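Uncharacterized protein MJ0690 (Methanocaldococcus jannaschii, PDB 3K32) is of unknown function but is predicted to be a subunit of a tRNA methyltransferase and has a HUP-type alpha/beta fold, consistent with nucleotide binding. Local coordinates at residues B[40-45]-B[68-73]; B[72-77]-B[174-179]; B[90-95]-B[116-121]. All coordinates share one frame; numbering follows the deposited sequence.

Contact 1: B[40-45]-B[68-73]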
ATOM      1  N   PHE B  40     -10.072  18.854  17.770  1.00 42.25           N
ATOM      2  CA  PHE B  40      -9.681  20.262  17.706  1.00 42.88           C
ATOM      3  C   PHE B  40     -10.435  21.111  18.718  1.00 37.24           C
ATOM      4  O   PHE B  40     -10.410  22.338  18.630  1.00 28.66           O
ATOM      5  CB  PHE B  40      -9.915  20.840  16.309  1.00 37.10           C
ATOM      6  CG  PHE B  40      -9.089  20.208  15.226  1.00 30.33           C
ATOM      7  CD1 PHE B  40      -9.620  19.195  14.435  1.00 26.07           C
ATOM      8  CD2 PHE B  40      -7.795  20.650  14.970  1.00 39.57           C
ATOM      9  CE1 PHE B  40      -8.870  18.613  13.409  1.00 32.15           C
ATOM     10  CE2 PHE B  40      -7.031  20.080  13.933  1.00 34.69           C
ATOM     11  CZ  PHE B  40      -7.572  19.057  13.154  1.00 31.65           C
ATOM     12  N   GLY B  41     -11.119  20.455  19.657  1.00 37.48           N
ATOM     13  CA  GLY B  41     -11.856  21.139  20.707  1.00 34.77           C
ATOM     14  C   GLY B  41     -13.194  21.744  20.304  1.00 41.77           C
ATOM     15  O   GLY B  41     -13.846  22.400  21.113  1.00 49.96           O
ATOM     16  N   VAL B  42     -13.601  21.533  19.055  1.00 34.95           N
ATOM     17  CA  VAL B  42     -14.889  21.999  18.561  1.00 37.87           C
ATOM     18  C   VAL B  42     -16.015  21.124  19.114  1.00 46.43           C
ATOM     19  O   VAL B  42     -16.817  21.582  19.932  1.00 38.43           O
ATOM     20  CB  VAL B  42     -14.940  22.005  17.009  1.00 32.15           C
ATOM     21  CG1 VAL B  42     -16.333  22.331  16.523  1.00 37.79           C
ATOM     22  CG2 VAL B  42     -13.949  23.010  16.443  1.00 27.44           C
ATOM     23  N   ILE B  43     -16.070  19.871  18.658  1.00 49.29           N
ATOM     24  CA  ILE B  43     -17.026  18.884  19.180  1.00 40.15           C
ATOM     25  C   ILE B  43     -16.393  17.492  19.371  1.00 36.39           C
ATOM     26  O   ILE B  43     -15.370  17.166  18.762  1.00 27.52           O
ATOM     27  CB  ILE B  43     -18.315  18.780  18.305  1.00 39.23           C
ATOM     28  CG1 ILE B  43     -17.987  18.357  16.865  1.00 44.39           C
ATOM     29  CG2 ILE B  43     -19.083  20.093  18.301  1.00 28.21           C
ATOM     30  CD1 ILE B  43     -19.240  18.205  15.955  1.00 20.50           C
ATOM     31  N   PRO B  44     -17.001  16.665  20.232  1.00 40.88           N
ATOM     32  CA  PRO B  44     -16.441  15.342  20.537  1.00 40.40           C
ATOM     33  C   PRO B  44     -16.684  14.302  19.434  1.00 39.88           C
ATOM     34  O   PRO B  44     -17.110  13.185  19.712  1.00 46.50           O
ATOM     35  CB  PRO B  44     -17.172  14.951  21.826  1.00 37.35           C
ATOM     36  CG  PRO B  44     -18.472  15.668  21.734  1.00 34.17           C
ATOM     37  CD  PRO B  44     -18.151  16.991  21.095  1.00 30.56           C
ATOM     38  N   SER B  45     -16.381  14.664  18.194  1.00 30.83           N
ATOM     39  CA  SER B  45     -16.631  13.786  17.063  1.00 32.90           C
ATOM     40  C   SER B  45     -15.810  12.483  17.086  1.00 39.75           C
ATOM     41  O   SER B  45     -15.974  11.634  16.206  1.00 51.28           O
ATOM     42  CB  SER B  45     -16.411  14.542  15.741  1.00 42.36           C
ATOM     43  OG  SER B  45     -15.041  14.880  15.543  1.00 47.77           O
ATOM     44  N   LYS B  68      -7.419  26.401  15.344  1.00 39.95           N
ATOM     45  CA  LYS B  68      -7.152  27.276  14.210  1.00 41.22           C
ATOM     46  C   LYS B  68      -6.893  26.466  12.945  1.00 38.09           C
ATOM     47  O   LYS B  68      -7.069  26.967  11.824  1.00 26.53           O
ATOM     48  CB  LYS B  68      -5.942  28.162  14.507  1.00 49.85           C
ATOM     49  CG  LYS B  68      -4.654  27.370  14.722  1.00 64.28           C
ATOM     50  CD  LYS B  68      -3.519  27.875  13.842  1.00 71.30           C
ATOM     51  CE  LYS B  68      -2.263  28.155  14.659  1.00 70.93           C
ATOM     52  NZ  LYS B  68      -2.491  29.205  15.700  1.00 66.77           N
ATOM     53  N   ILE B  69      -6.457  25.220  13.128  1.00 30.92           N
ATOM     54  CA  ILE B  69      -6.207  24.353  11.991  1.00 28.14           C
ATOM     55  C   ILE B  69      -7.504  24.138  11.232  1.00 34.27           C
ATOM     56  O   ILE B  69      -7.529  24.251  10.004  1.00 37.90           O
ATOM     57  CB  ILE B  69      -5.610  22.997  12.414  1.00 31.98           C
ATOM     58  CG1 ILE B  69      -4.220  23.196  13.020  1.00 22.58           C
ATOM     59  CG2 ILE B  69      -5.510  22.078  11.211  1.00 29.37           C
ATOM     60  CD1 ILE B  69      -3.817  22.105  13.922  1.00 28.42           C
ATOM     61  N   VAL B  70      -8.587  23.859  11.959  1.00 26.90           N
ATOM     62  CA  VAL B  70      -9.889  23.667  11.315  1.00 25.97           C
ATOM     63  C   VAL B  70     -10.549  24.979  10.920  1.00 30.39           C
ATOM     64  O   VAL B  70     -11.271  25.036   9.923  1.00 30.61           O
ATOM     65  CB  VAL B  70     -10.869  22.804  12.158  1.00 38.26           C
ATOM     66  CG1 VAL B  70     -10.535  21.330  11.990  1.00 25.55           C
ATOM     67  CG2 VAL B  70     -10.874  23.229  13.652  1.00 17.77           C
ATOM     68  N   GLU B  71     -10.286  26.038  11.679  1.00 26.89           N
ATOM     69  CA  GLU B  71     -10.796  27.358  11.314  1.00 27.94           C
ATOM     70  C   GLU B  71     -10.357  27.683   9.892  1.00 30.87           C
ATOM     71  O   GLU B  71     -11.141  28.179   9.075  1.00 41.39           O
ATOM     72  CB  GLU B  71     -10.322  28.429  12.300  1.00 32.89           C
ATOM     73  CG  GLU B  71     -10.988  28.341  13.668  1.00 44.92           C
ATOM     74  CD  GLU B  71     -12.487  28.634  13.621  1.00 57.99           C
ATOM     75  OE1 GLU B  71     -12.963  29.172  12.594  1.00 66.74           O
ATOM     76  OE2 GLU B  71     -13.191  28.340  14.616  1.00 49.33           O
ATOM     77  N   LYS B  72      -9.106  27.364   9.589  1.00 24.54           N
ATOM     78  CA  LYS B  72      -8.555  27.623   8.266  1.00 30.65           C
ATOM     79  C   LYS B  72      -9.120  26.649   7.215  1.00 38.42           C
ATOM     80  O   LYS B  72      -9.365  27.033   6.061  1.00 39.56           O
ATOM     81  CB  LYS B  72      -7.027  27.583   8.303  1.00 28.11           C
ATOM     82  CG  LYS B  72      -6.409  27.702   6.946  1.00 44.99           C
ATOM     83  CD  LYS B  72      -4.938  28.014   7.028  1.00 62.38           C
ATOM     84  CE  LYS B  72      -4.414  28.446   5.663  1.00 79.09           C
ATOM     85  NZ  LYS B  72      -5.207  29.572   5.077  1.00 86.61           N
ATOM     86  N   ALA B  73      -9.339  25.395   7.614  1.00 28.69           N
ATOM     87  CA  ALA B  73      -9.964  24.433   6.712  1.00 22.87           C
ATOM     88  C   ALA B  73     -11.333  24.946   6.338  1.00 27.29           C
ATOM     89  O   ALA B  73     -11.778  24.784   5.202  1.00 32.93           O
ATOM     90  CB  ALA B  73     -10.072  23.066   7.351  1.00 19.91           C
TER
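Val-70 sets a methyl group on the ring of Phe-40. Its CG1 lies 3.5 Å from the ring centroid and 19° off the ring normal, the geometry of a CH-pi contact over the face, displaced somewhat toward CD1, which is 3.4 Å from CG1. The other methyl, CG2, comes up to Phe-40 CB at 3.7 Å and also meets Val-42 CG2 more loosely at 4.2 Å, so one valine touches both Phe-40 and Val-42. Ile-69 crosses the phenyl group at about a right angle: its CB is 3.6 Å from Phe-40 CE2, while its CD1 comes to the ring edge in the plane, 3.8 Å from that same CE2. Behind these contacts, Phe-40 turns CG anti to its carbonyl carbon (chi1 -64°), and the ring projects from the loop to the helix. No hydrogen bond joins the segments; the loop is tied down by Glu-172, whose carboxylate accepts from Phe-40 N and Ile-43 N. Phe-40 directly follows strand 32-39 of the parallel sheet, and its ring lies between the strand end and the start of helix 68-80. Val-90 of helix 84-98 packs against both Phe-40 and Ile-69, while Ile-176 of helix 169-180 meets Val-70.

Contact 2: B[72-77]-B[174-179]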
ATOM      1  N   LYS B  72      -9.106  27.364   9.589  1.00 24.54           N
ATOM      2  CA  LYS B  72      -8.555  27.623   8.266  1.00 30.65           C
ATOM      3  C   LYS B  72      -9.120  26.649   7.215  1.00 38.42           C
ATOM      4  O   LYS B  72      -9.365  27.033   6.061  1.00 39.56           O
ATOM      5  CB  LYS B  72      -7.027  27.583   8.303  1.00 28.11           C
ATOM      6  CG  LYS B  72      -6.409  27.702   6.946  1.00 44.99           C
ATOM      7  CD  LYS B  72      -4.938  28.014   7.028  1.00 62.38           C
ATOM      8  CE  LYS B  72      -4.414  28.446   5.663  1.00 79.09           C
ATOM      9  NZ  LYS B  72      -5.207  29.572   5.077  1.00 86.61           N
ATOM     10  N   ALA B  73      -9.339  25.395   7.614  1.00 28.69           N
ATOM     11  CA  ALA B  73      -9.964  24.433   6.712  1.00 22.87           C
ATOM     12  C   ALA B  73     -11.333  24.946   6.338  1.00 27.29           C
ATOM     13  O   ALA B  73     -11.778  24.784   5.202  1.00 32.93           O
ATOM     14  CB  ALA B  73     -10.072  23.066   7.351  1.00 19.91           C
ATOM     15  N   ALA B  74     -12.008  25.554   7.311  1.00 33.02           N
ATOM     16  CA  ALA B  74     -13.308  26.164   7.066  1.00 37.33           C
ATOM     17  C   ALA B  74     -13.169  27.290   6.027  1.00 32.41           C
ATOM     18  O   ALA B  74     -13.906  27.330   5.041  1.00 28.04           O
ATOM     19  CB  ALA B  74     -13.909  26.683   8.357  1.00 39.38           C
ATOM     20  N   ASP B  75     -12.193  28.173   6.221  1.00 34.90           N
ATOM     21  CA  ASP B  75     -11.985  29.262   5.271  1.00 35.22           C
ATOM     22  C   ASP B  75     -11.780  28.673   3.889  1.00 42.27           C
ATOM     23  O   ASP B  75     -12.405  29.104   2.930  1.00 54.56           O
ATOM     24  CB  ASP B  75     -10.796  30.150   5.662  1.00 25.48           C
ATOM     25  CG  ASP B  75     -10.937  30.751   7.057  1.00 39.08           C
ATOM     26  OD1 ASP B  75     -12.078  30.911   7.539  1.00 43.49           O
ATOM     27  OD2 ASP B  75      -9.902  31.088   7.675  1.00 41.71           O
HETATM   28  N   MSE B  76     -10.924  27.661   3.798  1.00 45.10           N
HETATM   29  CA  MSE B  76     -10.612  27.036   2.514  1.00 38.99           C
HETATM   30  C   MSE B  76     -11.807  26.353   1.839  1.00 48.89           C
HETATM   31  O   MSE B  76     -11.976  26.435   0.619  1.00 54.90           O
HETATM   32  CB  MSE B  76      -9.473  26.052   2.694  1.00 29.12           C
HETATM   33  CG  MSE B  76      -8.220  26.699   3.222  1.00 29.19           C
HETATM   34 SE   MSE B  76      -6.817  25.376   3.559  0.60 27.34          SE
HETATM   35  CE  MSE B  76      -6.674  24.722   1.752  1.00 12.59           C
ATOM     36  N   ILE B  77     -12.626  25.665   2.627  1.00 47.45           N
ATOM     37  CA  ILE B  77     -13.870  25.110   2.112  1.00 40.72           C
ATOM     38  C   ILE B  77     -14.725  26.230   1.525  1.00 36.33           C
ATOM     39  O   ILE B  77     -15.208  26.125   0.408  1.00 30.11           O
ATOM     40  CB  ILE B  77     -14.673  24.408   3.217  1.00 40.43           C
ATOM     41  CG1 ILE B  77     -13.954  23.147   3.676  1.00 44.45           C
ATOM     42  CG2 ILE B  77     -16.036  24.026   2.713  1.00 30.33           C
ATOM     43  CD1 ILE B  77     -13.798  22.136   2.590  1.00 43.78           C
ATOM     44  N   ARG B 174     -17.301  20.653   9.524  1.00 48.87           N
ATOM     45  CA  ARG B 174     -18.712  20.845   9.264  1.00 49.93           C
ATOM     46  C   ARG B 174     -19.299  21.764  10.331  1.00 45.84           C
ATOM     47  O   ARG B 174     -20.038  22.705  10.025  1.00 43.21           O
ATOM     48  CB  ARG B 174     -19.416  19.486   9.279  1.00 57.50           C
ATOM     49  CG  ARG B 174     -20.497  19.313   8.227  1.00 66.14           C
ATOM     50  CD  ARG B 174     -20.786  17.834   7.983  1.00 82.15           C
ATOM     51  NE  ARG B 174     -22.174  17.483   8.290  1.00101.10           N
ATOM     52  CZ  ARG B 174     -22.778  16.368   7.882  1.00107.37           C
ATOM     53  NH1 ARG B 174     -22.119  15.486   7.139  1.00109.11           N
ATOM     54  NH2 ARG B 174     -24.044  16.134   8.209  1.00104.88           N
ATOM     55  N   HIS B 175     -18.949  21.500  11.582  1.00 34.49           N
ATOM     56  CA  HIS B 175     -19.522  22.245  12.687  1.00 40.22           C
ATOM     57  C   HIS B 175     -19.197  23.731  12.624  1.00 47.93           C
ATOM     58  O   HIS B 175     -20.072  24.580  12.810  1.00 40.62           O
ATOM     59  CB  HIS B 175     -19.051  21.676  14.011  1.00 39.71           C
ATOM     60  CG  HIS B 175     -19.935  22.041  15.159  1.00 47.93           C
ATOM     61  ND1 HIS B 175     -19.660  23.098  16.002  1.00 53.41           N
ATOM     62  CD2 HIS B 175     -21.097  21.506  15.591  1.00 50.82           C
ATOM     63  CE1 HIS B 175     -20.612  23.190  16.912  1.00 48.99           C
ATOM     64  NE2 HIS B 175     -21.497  22.234  16.687  1.00 49.94           N
ATOM     65  N   ILE B 176     -17.930  24.046  12.380  1.00 55.44           N
ATOM     66  CA  ILE B 176     -17.520  25.440  12.280  1.00 54.82           C
ATOM     67  C   ILE B 176     -18.335  26.114  11.184  1.00 48.77           C
ATOM     68  O   ILE B 176     -18.780  27.248  11.342  1.00 48.61           O
ATOM     69  CB  ILE B 176     -16.002  25.585  12.007  1.00 42.12           C
ATOM     70  CG1 ILE B 176     -15.197  24.985  13.162  1.00 40.30           C
ATOM     71  CG2 ILE B 176     -15.621  27.050  11.827  1.00 43.54           C
ATOM     72  CD1 ILE B 176     -13.705  25.080  12.985  1.00 36.07           C
ATOM     73  N   LEU B 177     -18.558  25.398  10.088  1.00 46.08           N
ATOM     74  CA  LEU B 177     -19.286  25.962   8.951  1.00 47.45           C
ATOM     75  C   LEU B 177     -20.708  26.335   9.346  1.00 43.84           C
ATOM     76  O   LEU B 177     -21.201  27.404   8.990  1.00 47.51           O
ATOM     77  CB  LEU B 177     -19.285  24.995   7.770  1.00 38.97           C
ATOM     78  CG  LEU B 177     -17.900  24.764   7.170  1.00 36.75           C
ATOM     79  CD1 LEU B 177     -17.905  23.624   6.151  1.00 40.67           C
ATOM     80  CD2 LEU B 177     -17.385  26.043   6.548  1.00 37.00           C
ATOM     81  N   LYS B 178     -21.355  25.454  10.098  1.00 33.58           N
ATOM     82  CA  LYS B 178     -22.663  25.763  10.641  1.00 49.79           C
ATOM     83  C   LYS B 178     -22.608  27.048  11.471  1.00 52.81           C
ATOM     84  O   LYS B 178     -23.247  28.036  11.116  1.00 54.62           O
ATOM     85  CB  LYS B 178     -23.211  24.593  11.460  1.00 57.73           C
ATOM     86  CG  LYS B 178     -23.816  23.489  10.601  1.00 70.29           C
ATOM     87  CD  LYS B 178     -24.627  22.493  11.432  1.00 79.60           C
ATOM     88  CE  LYS B 178     -23.848  21.210  11.709  1.00 83.47           C
ATOM     89  NZ  LYS B 178     -23.823  20.296  10.529  1.00 81.73           N
ATOM     90  N   GLU B 179     -21.831  27.040  12.553  1.00 45.09           N
ATOM     91  CA  GLU B 179     -21.713  28.216  13.401  1.00 53.22           C
ATOM     92  C   GLU B 179     -21.601  29.455  12.541  1.00 61.46           C
ATOM     93  O   GLU B 179     -22.117  30.520  12.887  1.00 66.41           O
ATOM     94  CB  GLU B 179     -20.465  28.141  14.281  1.00 54.63           C
ATOM     95  CG  GLU B 179     -20.561  27.214  15.463  1.00 59.15           C
ATOM     96  CD  GLU B 179     -19.240  27.093  16.201  1.00 61.88           C
ATOM     97  OE1 GLU B 179     -18.304  27.855  15.874  1.00 64.62           O
ATOM     98  OE2 GLU B 179     -19.136  26.240  17.107  1.00 60.40           O
TER
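Ala-74 offers its methyl group to two side chains of the facing helix at once: CB is 3.9 Å from Ile-176 CG2 and 4.0 Å from Leu-177 CD2. The two helix segments pass with axes 9.2 Å apart at a signed crossing angle of -70°, a steep crossing that confines the contact to one patch, and the CA atoms come nearest, at 6.3 Å, between Ala-74 and Leu-177. Conformation decides which branch is used. Leu-177 does not send CB straight at helix 68-80, but with CG anti to the carbonyl carbon (chi1 -66°) the forked end swings back to it, and the two methyls divide the work: CD2 lies by Ala-74 CB and is also 4.0 Å from Ala-74 O, whereas CD1 reaches Ile-77 CG2 at 3.9 Å. Ile-77 meets it nearly at right angles and uses only its short branch across these segments. Its longer branch starts on the backbone-N side of CB (chi1 -68°), and the residue also packs on Pro-83, on Ala-86 of helix 84-98 and on Tyr-187. Ile-176 likewise spends CG2 here, while the residue as a whole also touches Val-70 and Glu-71, one turn earlier on helix 68-80. All four side chains are buried and no hydrogen bond crosses between the segments. Polar links are kept to the flank, where Arg-180 NH2 forms a salt bridge with Asp-75 OD1 and Glu-179 OE1 pairs with Arg-67. The chemistry therefore implies that this crossing rests on van der Waals contacts between buried aliphatic groups, with charge pairs at its border.

Contact 3: B[90-95]-B[116-121]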
ATOM      1  N   VAL B  90      -5.250  20.083   6.324  1.00 26.27           N
ATOM      2  CA  VAL B  90      -5.383  19.626   7.707  1.00 22.83           C
ATOM      3  C   VAL B  90      -4.505  18.395   7.949  1.00 23.29           C
ATOM      4  O   VAL B  90      -3.677  18.380   8.860  1.00 24.61           O
ATOM      5  CB  VAL B  90      -6.844  19.269   8.069  1.00 24.76           C
ATOM      6  CG1 VAL B  90      -6.930  18.724   9.495  1.00 22.75           C
ATOM      7  CG2 VAL B  90      -7.762  20.466   7.883  1.00 19.66           C
ATOM      8  N   HIS B  91      -4.677  17.371   7.118  1.00 19.07           N
ATOM      9  CA  HIS B  91      -3.955  16.106   7.301  1.00 19.60           C
ATOM     10  C   HIS B  91      -2.425  16.290   7.273  1.00 23.33           C
ATOM     11  O   HIS B  91      -1.701  15.735   8.108  1.00 25.15           O
ATOM     12  CB  HIS B  91      -4.410  15.074   6.262  1.00 19.61           C
ATOM     13  CG  HIS B  91      -3.873  13.700   6.507  1.00 29.25           C
ATOM     14  ND1 HIS B  91      -4.408  12.849   7.452  1.00 27.94           N
ATOM     15  CD2 HIS B  91      -2.843  13.031   5.944  1.00 36.14           C
ATOM     16  CE1 HIS B  91      -3.738  11.714   7.449  1.00 30.14           C
ATOM     17  NE2 HIS B  91      -2.777  11.797   6.545  1.00 38.70           N
ATOM     18  N   LYS B  92      -1.946  17.080   6.314  1.00 25.01           N
ATOM     19  CA  LYS B  92      -0.544  17.465   6.271  1.00 27.55           C
ATOM     20  C   LYS B  92      -0.100  18.146   7.562  1.00 29.74           C
ATOM     21  O   LYS B  92       0.993  17.902   8.067  1.00 39.62           O
ATOM     22  CB  LYS B  92      -0.290  18.403   5.101  1.00 40.97           C
ATOM     23  CG  LYS B  92      -0.258  17.712   3.759  1.00 47.86           C
ATOM     24  CD  LYS B  92       0.130  18.701   2.675  1.00 52.88           C
ATOM     25  CE  LYS B  92       0.223  18.026   1.322  1.00 55.94           C
ATOM     26  NZ  LYS B  92       0.216  19.027   0.220  1.00 56.40           N
ATOM     27  N   THR B  93      -0.954  19.001   8.097  1.00 21.08           N
ATOM     28  CA  THR B  93      -0.603  19.760   9.270  1.00 22.31           C
ATOM     29  C   THR B  93      -0.579  18.828  10.466  1.00 20.18           C
ATOM     30  O   THR B  93       0.320  18.884  11.314  1.00 22.70           O
ATOM     31  CB  THR B  93      -1.610  20.895   9.488  1.00 33.87           C
ATOM     32  OG1 THR B  93      -1.625  21.737   8.327  1.00 37.19           O
ATOM     33  CG2 THR B  93      -1.249  21.710  10.715  1.00 23.22           C
ATOM     34  N   VAL B  94      -1.564  17.950  10.525  1.00 19.57           N
ATOM     35  CA  VAL B  94      -1.538  16.915  11.540  1.00 32.12           C
ATOM     36  C   VAL B  94      -0.243  16.072  11.473  1.00 32.51           C
ATOM     37  O   VAL B  94       0.446  15.893  12.476  1.00 34.21           O
ATOM     38  CB  VAL B  94      -2.801  16.055  11.479  1.00 36.03           C
ATOM     39  CG1 VAL B  94      -2.637  14.803  12.325  1.00 27.92           C
ATOM     40  CG2 VAL B  94      -4.019  16.891  11.923  1.00 28.71           C
ATOM     41  N   LEU B  95       0.121  15.586  10.294  1.00 35.37           N
ATOM     42  CA  LEU B  95       1.358  14.808  10.185  1.00 32.45           C
ATOM     43  C   LEU B  95       2.636  15.525  10.685  1.00 26.42           C
ATOM     44  O   LEU B  95       3.429  14.932  11.427  1.00 22.02           O
ATOM     45  CB  LEU B  95       1.524  14.228   8.775  1.00 35.24           C
ATOM     46  CG  LEU B  95       0.562  13.063   8.465  1.00 30.67           C
ATOM     47  CD1 LEU B  95       0.593  12.652   6.994  1.00 33.11           C
ATOM     48  CD2 LEU B  95       0.862  11.867   9.326  1.00 12.60           C
ATOM     49  N   PRO B 116      -7.249  12.517   1.551  1.00 27.99           N
ATOM     50  CA  PRO B 116      -5.912  13.111   1.587  1.00 32.93           C
ATOM     51  C   PRO B 116      -4.845  12.100   1.166  1.00 37.33           C
ATOM     52  O   PRO B 116      -5.034  10.884   1.289  1.00 39.12           O
ATOM     53  CB  PRO B 116      -5.734  13.466   3.067  1.00 20.51           C
ATOM     54  CG  PRO B 116      -6.650  12.495   3.817  1.00 26.70           C
ATOM     55  CD  PRO B 116      -7.544  11.794   2.798  1.00 18.04           C
ATOM     56  N   LYS B 117      -3.726  12.617   0.673  1.00 24.09           N
ATOM     57  CA  LYS B 117      -2.634  11.788   0.216  1.00 32.02           C
ATOM     58  C   LYS B 117      -1.385  12.640   0.070  1.00 40.00           C
ATOM     59  O   LYS B 117      -1.422  13.706  -0.545  1.00 41.27           O
ATOM     60  CB  LYS B 117      -2.994  11.148  -1.120  1.00 37.39           C
ATOM     61  CG  LYS B 117      -1.871  10.389  -1.817  1.00 33.72           C
ATOM     62  CD  LYS B 117      -2.456   9.636  -3.028  1.00 35.54           C
ATOM     63  CE  LYS B 117      -3.623   8.746  -2.600  1.00 28.27           C
ATOM     64  NZ  LYS B 117      -4.336   8.089  -3.724  1.00 33.00           N
ATOM     65  N   LEU B 118      -0.293  12.170   0.663  1.00 34.17           N
ATOM     66  CA  LEU B 118       1.008  12.771   0.468  1.00 37.69           C
ATOM     67  C   LEU B 118       1.642  12.267  -0.830  1.00 33.16           C
ATOM     68  O   LEU B 118       1.597  11.072  -1.147  1.00 30.80           O
ATOM     69  CB  LEU B 118       1.925  12.465   1.661  1.00 36.72           C
ATOM     70  CG  LEU B 118       1.583  13.070   3.032  1.00 41.81           C
ATOM     71  CD1 LEU B 118       2.768  12.871   3.964  1.00 44.87           C
ATOM     72  CD2 LEU B 118       1.240  14.554   2.946  1.00 26.83           C
ATOM     73  N   SER B 119       2.233  13.183  -1.585  1.00 31.74           N
ATOM     74  CA  SER B 119       3.006  12.787  -2.752  1.00 36.99           C
ATOM     75  C   SER B 119       4.307  12.135  -2.281  1.00 41.77           C
ATOM     76  O   SER B 119       4.684  12.246  -1.113  1.00 44.23           O
ATOM     77  CB  SER B 119       3.317  14.002  -3.616  1.00 29.95           C
ATOM     78  OG  SER B 119       4.089  14.942  -2.889  1.00 31.33           O
ATOM     79  N   TYR B 120       5.001  11.469  -3.191  1.00 34.25           N
ATOM     80  CA  TYR B 120       6.235  10.792  -2.834  1.00 36.50           C
ATOM     81  C   TYR B 120       7.273  11.793  -2.351  1.00 34.69           C
ATOM     82  O   TYR B 120       7.994  11.553  -1.381  1.00 27.16           O
ATOM     83  CB  TYR B 120       6.775  10.018  -4.028  1.00 40.36           C
ATOM     84  CG  TYR B 120       8.056   9.280  -3.754  1.00 46.41           C
ATOM     85  CD1 TYR B 120       9.258   9.717  -4.288  1.00 42.46           C
ATOM     86  CD2 TYR B 120       8.063   8.138  -2.961  1.00 51.85           C
ATOM     87  CE1 TYR B 120      10.430   9.033  -4.047  1.00 49.19           C
ATOM     88  CE2 TYR B 120       9.229   7.455  -2.708  1.00 50.70           C
ATOM     89  CZ  TYR B 120      10.409   7.903  -3.252  1.00 55.60           C
ATOM     90  OH  TYR B 120      11.573   7.215  -3.001  1.00 60.47           O
ATOM     91  N   SER B 121       7.342  12.925  -3.029  1.00 32.31           N
ATOM     92  CA  SER B 121       8.290  13.948  -2.642  1.00 36.13           C
ATOM     93  C   SER B 121       7.916  14.545  -1.274  1.00 33.03           C
ATOM     94  O   SER B 121       8.778  14.851  -0.466  1.00 35.42           O
ATOM     95  CB  SER B 121       8.412  15.019  -3.737  1.00 27.13           C
ATOM     96  OG  SER B 121       7.881  16.241  -3.297  1.00 30.41           O
TER
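The first torsion of His-91, chi1 -171°, puts CG opposite the backbone N and brings the imidazole up to Pro-116, while Leu-118, with CG anti to its carbonyl carbon (chi1 -67°), swings its methyls back to helix 84-98. Pro-116 follows a cis peptide bond, and its ring crosses His-91 at about a right angle: CB packs on His-91 CB at 3.8 Å, and CG sits over one imidazole face, 4.0 Å from His-91 CG and displaced toward the rim. Both imidazole nitrogens have hydrogen-bond partners outside the two segments, ND1 with Tyr-169 OH and NE2 with Asp-107 OD2, and these two bonds fix the rotation of the ring under the proline. Leu-118 serves two partners. Its CD1 meets Leu-95 CD1 tip to tip at 3.7 Å, while CD2 lies obliquely across the extended aliphatic chain of Lys-92, 3.6 Å from its CG and 4.0 Å from its CE. Replacing Leu-118 by an alanine would probably open a gap before Leu-95 and leave the methylene chain of Lys-92 without its apolar support. Beyond that chain, Lys-92 NZ forms a salt bridge with Glu-122 OE2. Ser-119 is the N-cap of helix 120-130, and Glu-122 OE1 also accepts from Ser-119 N, which is consistent with a capping box. The join is thus graded in chemistry: a buried apolar middle, completed by Tyr-134, lies between a hydrogen-bonded histidine and an ion pair that ties helix 84-98 to the start of helix 120-130.

Contacts 1 and 2 are neighbours, with centres about 8 Å apart, and share helix 68-80: Val-70 CG2 of contact 1 is 3.4 Å from Ile-176 CD1 of contact 2. Contact 3 lies farther off, its centre about 17 Å from that of contact 1 and 19 Å from that of contact 2. Val-90 links it to both, since its CG2 meets the shared Ala-73 CB at 3.5 Å, and its CG1 lies 3.7 Å from Phe-40 CZ. In contact 3, His-91 and Leu-95 pack on Leu-12, at the end of strand 8-12, just before an SGGKDS sequence of the PP-loop type that probably marks a nucleotide site.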